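PDB 2B5D: alpha-Amylase from Thermotoga maritima, which is named an alpha-amylase and belongs to glycosyl hydrolase family 57, with a helical C-terminal region. Local coordinates for residues P443-Q451 and I500-Y508. Residues are numbered along the deposited sequence; the frame is centred on the assembly and turned at random.
Sequences PLVERVLNQ and IDEEMLRYY
Leu-505 enters helix 443-458 as a knob, in a hole formed by Leu-444, Arg-447, Val-448 and Gln-451. The axes of 443-451 and 502-508 approach to 10.5 Å at 43°, and the CA atoms of Val-448 and Leu-505 come within 7.0 Å. In Leu-505, CB already points at the other helix, and with CG anti to the backbone N (chi1 172°) and chi2 near 66° the two methyls reach different parts of the hole. CD1 settles near the backbone, 3.9 Å from Arg-447 O, and also touches Gln-451 CB. CD2 lies 3.7 Å from Val-448 CG2 and equally close to Leu-444 CD2; it also sits over one face of the Arg-447 guanidinium, offset toward the rim, while Arg-506 CG meets that group at its edge, in plane. Ile-500, just ahead of the helix, widens the apolar patch: its CG2 meets Leu-444 CD1 tip to tip at 3.7 Å and lies 3.8 Å from Val-448 CG2. Polar ends bond outside the two segments. Arg-447 NH1 stays 4.3 Å from Glu-502 OE1, beyond salt-bridge range, whereas its NH2 pairs with Glu-509; Gln-451 NE2 comes 3.1 Å from Tyr-508 O at a poor angle and donates instead to Asp-512 O. Cohesion between helix 443-458 and segment 500-508, both in the C-terminal helical region, therefore rests mainly on apolar contacts, without hydrogen bonds or salt bridges between the segments.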
loop_
_atom_site.group_PDB
_atom_site.type_symbol
_atom_site.label_atom_id
_atom_site.label_comp_id
_atom_site.label_asym_id
_atom_site.label_seq_id
_atom_site.Cartn_x
_atom_site.Cartn_y
_atom_site.Cartn_z
ATOM N N PRO A 443 0.568 44.334 -0.262
ATOM C CA PRO A 443 1.673 43.414 -0.588
ATOM C C PRO A 443 1.525 42.027 0.042
ATOM O O PRO A 443 2.313 41.104 -0.267
ATOM C CB PRO A 443 2.920 44.118 -0.026
ATOM C CG PRO A 443 2.395 45.047 1.062
ATOM C CD PRO A 443 0.953 45.349 0.745
ATOM N N LEU A 444 0.541 41.891 0.929
ATOM C CA LEU A 444 0.245 40.610 1.562
ATOM C C LEU A 444 -0.642 39.807 0.622
ATOM O O LEU A 444 -0.351 38.657 0.363
ATOM C CB LEU A 444 -0.463 40.783 2.901
ATOM C CG LEU A 444 -0.049 39.891 4.088
ATOM C CD1 LEU A 444 -1.277 39.557 4.956
ATOM C CD2 LEU A 444 0.727 38.602 3.726
ATOM N N VAL A 445 -1.711 40.431 0.125
ATOM C CA VAL A 445 -2.602 39.831 -0.871
ATOM C C VAL A 445 -1.837 39.395 -2.129
ATOM O O VAL A 445 -2.155 38.372 -2.742
ATOM C CB VAL A 445 -3.710 40.812 -1.261
ATOM C CG1 VAL A 445 -4.350 40.427 -2.563
ATOM C CG2 VAL A 445 -4.773 40.863 -0.170
ATOM N N GLU A 446 -0.813 40.171 -2.457
ATOM C CA GLU A 446 0.005 39.986 -3.620
ATOM C C GLU A 446 0.915 38.781 -3.435
ATOM O O GLU A 446 0.972 37.919 -4.308
ATOM C CB GLU A 446 0.833 41.244 -3.891
ATOM C CG GLU A 446 1.199 41.417 -5.372
ATOM C CD GLU A 446 2.506 42.180 -5.599
ATOM O OE1 GLU A 446 3.240 42.412 -4.612
ATOM O OE2 GLU A 446 2.815 42.517 -6.766
ATOM N N ARG A 447 1.631 38.741 -2.311
ATOM C CA ARG A 447 2.358 37.547 -1.885
ATOM C C ARG A 447 1.489 36.262 -1.905
ATOM O O ARG A 447 1.942 35.191 -2.348
ATOM C CB ARG A 447 2.985 37.785 -0.535
ATOM C CG ARG A 447 4.244 38.628 -0.617
ATOM C CD ARG A 447 4.763 38.984 0.801
ATOM N NE ARG A 447 5.134 37.789 1.560
ATOM C CZ ARG A 447 5.002 37.640 2.877
ATOM N NH1 ARG A 447 4.483 38.607 3.617
ATOM N NH2 ARG A 447 5.379 36.503 3.453
ATOM N N VAL A 448 0.231 36.394 -1.505
ATOM C CA VAL A 448 -0.667 35.252 -1.447
ATOM C C VAL A 448 -1.042 34.789 -2.851
ATOM O O VAL A 448 -1.046 33.583 -3.173
ATOM C CB VAL A 448 -1.919 35.590 -0.598
ATOM C CG1 VAL A 448 -3.054 34.589 -0.763
ATOM C CG2 VAL A 448 -1.517 35.724 0.909
ATOM N N LEU A 449 -1.373 35.757 -3.691
ATOM C CA LEU A 449 -1.770 35.480 -5.042
ATOM C C LEU A 449 -0.581 34.946 -5.847
ATOM O O LEU A 449 -0.725 34.006 -6.626
ATOM C CB LEU A 449 -2.404 36.729 -5.649
ATOM C CG LEU A 449 -3.858 36.933 -5.200
ATOM C CD1 LEU A 449 -4.417 38.274 -5.707
ATOM C CD2 LEU A 449 -4.802 35.792 -5.597
ATOM N N ASN A 450 0.597 35.509 -5.614
ATOM C CA ASN A 450 1.813 35.018 -6.225
ATOM C C ASN A 450 2.153 33.550 -5.868
ATOM O O ASN A 450 2.668 32.810 -6.703
ATOM C CB ASN A 450 2.990 35.898 -5.821
ATOM C CG ASN A 450 3.046 37.222 -6.568
ATOM O OD1 ASN A 450 3.946 38.029 -6.312
ATOM N ND2 ASN A 450 2.113 37.454 -7.480
ATOM N N GLN A 451 1.906 33.148 -4.626
ATOM C CA GLN A 451 2.155 31.765 -4.198
ATOM C C GLN A 451 1.043 30.859 -4.696
ATOM O O GLN A 451 1.294 29.724 -5.101
ATOM C CB GLN A 451 2.343 31.658 -2.663
ATOM C CG GLN A 451 3.000 30.349 -2.194
ATOM C CD GLN A 451 4.430 30.241 -2.641
ATOM O OE1 GLN A 451 5.154 31.245 -2.666
ATOM N NE2 GLN A 451 4.865 29.024 -2.995
ATOM N N ILE A 500 -5.753 35.596 6.272
ATOM C CA ILE A 500 -4.426 35.239 5.769
ATOM C C ILE A 500 -3.535 34.876 6.942
ATOM O O ILE A 500 -3.426 35.635 7.904
ATOM C CB ILE A 500 -3.770 36.351 4.910
ATOM C CG1 ILE A 500 -4.547 36.544 3.613
ATOM C CG2 ILE A 500 -2.301 36.014 4.589
ATOM C CD1 ILE A 500 -4.096 37.777 2.849
ATOM N N ASP A 501 -2.878 33.726 6.818
ATOM C CA ASP A 501 -2.070 33.132 7.861
ATOM C C ASP A 501 -0.632 33.288 7.438
ATOM O O ASP A 501 -0.114 32.539 6.624
ATOM C CB ASP A 501 -2.489 31.669 7.969
ATOM C CG ASP A 501 -1.727 30.889 9.016
ATOM O OD1 ASP A 501 -2.307 29.847 9.440
ATOM O OD2 ASP A 501 -0.580 31.281 9.380
ATOM N N GLU A 502 0.032 34.269 8.008
ATOM C CA GLU A 502 1.299 34.690 7.477
ATOM C C GLU A 502 2.432 33.726 7.630
ATOM O O GLU A 502 3.375 33.756 6.837
ATOM C CB GLU A 502 1.702 36.030 8.050
ATOM C CG GLU A 502 0.880 37.173 7.499
ATOM C CD GLU A 502 1.524 38.497 7.838
ATOM O OE1 GLU A 502 2.750 38.635 7.549
ATOM O OE2 GLU A 502 0.810 39.377 8.399
ATOM N N GLU A 503 2.355 32.895 8.665
ATOM C CA GLU A 503 3.409 31.931 8.965
ATOM C C GLU A 503 3.361 30.738 8.011
ATOM O O GLU A 503 4.408 30.241 7.580
ATOM C CB GLU A 503 3.299 31.459 10.422
ATOM C CG GLU A 503 3.697 32.519 11.443
ATOM C CD GLU A 503 4.178 31.893 12.749
ATOM O OE1 GLU A 503 5.424 31.724 12.896
ATOM O OE2 GLU A 503 3.308 31.551 13.604
ATOM N N MET A 504 2.143 30.270 7.732
ATOM C CA MET A 504 1.902 29.265 6.722
ATOM C C MET A 504 2.348 29.784 5.339
ATOM O O MET A 504 3.071 29.101 4.637
ATOM C CB MET A 504 0.416 28.878 6.672
ATOM C CG MET A 504 0.169 27.660 5.777
ATOM S SD MET A 504 -1.566 27.458 5.276
ATOM C CE MET A 504 -2.279 26.854 6.811
ATOM N N LEU A 505 1.931 30.994 4.972
ATOM C CA LEU A 505 2.348 31.618 3.709
ATOM C C LEU A 505 3.859 31.671 3.568
ATOM O O LEU A 505 4.395 31.356 2.514
ATOM C CB LEU A 505 1.752 33.021 3.534
ATOM C CG LEU A 505 2.267 33.845 2.325
ATOM C CD1 LEU A 505 1.869 33.232 0.967
ATOM C CD2 LEU A 505 1.770 35.273 2.444
ATOM N N ARG A 506 4.555 32.034 4.631
ATOM C CA ARG A 506 6.011 32.063 4.584
ATOM C C ARG A 506 6.576 30.657 4.468
ATOM O O ARG A 506 7.704 30.460 4.002
ATOM C CB ARG A 506 6.566 32.675 5.863
ATOM C CG ARG A 506 6.390 34.149 5.999
ATOM C CD ARG A 506 7.530 34.698 6.875
ATOM N NE ARG A 506 7.487 34.128 8.218
ATOM C CZ ARG A 506 6.657 34.522 9.185
ATOM N NH1 ARG A 506 6.704 33.912 10.375
ATOM N NH2 ARG A 506 5.777 35.514 8.974
ATOM N N TYR A 507 5.820 29.679 4.953
ATOM C CA TYR A 507 6.313 28.313 4.909
ATOM C C TYR A 507 6.296 27.936 3.419
ATOM O O TYR A 507 7.339 27.640 2.845
ATOM C CB TYR A 507 5.500 27.355 5.805
ATOM C CG TYR A 507 5.755 25.921 5.429
ATOM C CD1 TYR A 507 7.049 25.415 5.455
ATOM C CD2 TYR A 507 4.717 25.085 4.999
ATOM C CE1 TYR A 507 7.335 24.117 5.042
ATOM C CE2 TYR A 507 4.990 23.779 4.587
ATOM C CZ TYR A 507 6.299 23.306 4.611
ATOM O OH TYR A 507 6.605 22.022 4.238
ATOM N N TYR A 508 5.120 28.019 2.805
ATOM C CA TYR A 508 4.941 27.884 1.356
ATOM C C TYR A 508 5.921 28.679 0.472
ATOM O O TYR A 508 6.485 28.130 -0.488
ATOM C CB TYR A 508 3.516 28.287 0.989
ATOM C CG TYR A 508 2.447 27.374 1.532
ATOM C CD1 TYR A 508 1.124 27.677 1.326
ATOM C CD2 TYR A 508 2.758 26.218 2.264
ATOM C CE1 TYR A 508 0.111 26.871 1.776
ATOM C CE2 TYR A 508 1.730 25.370 2.758
ATOM C CZ TYR A 508 0.399 25.726 2.512
ATOM O OH TYR A 508 -0.682 24.959 2.945
#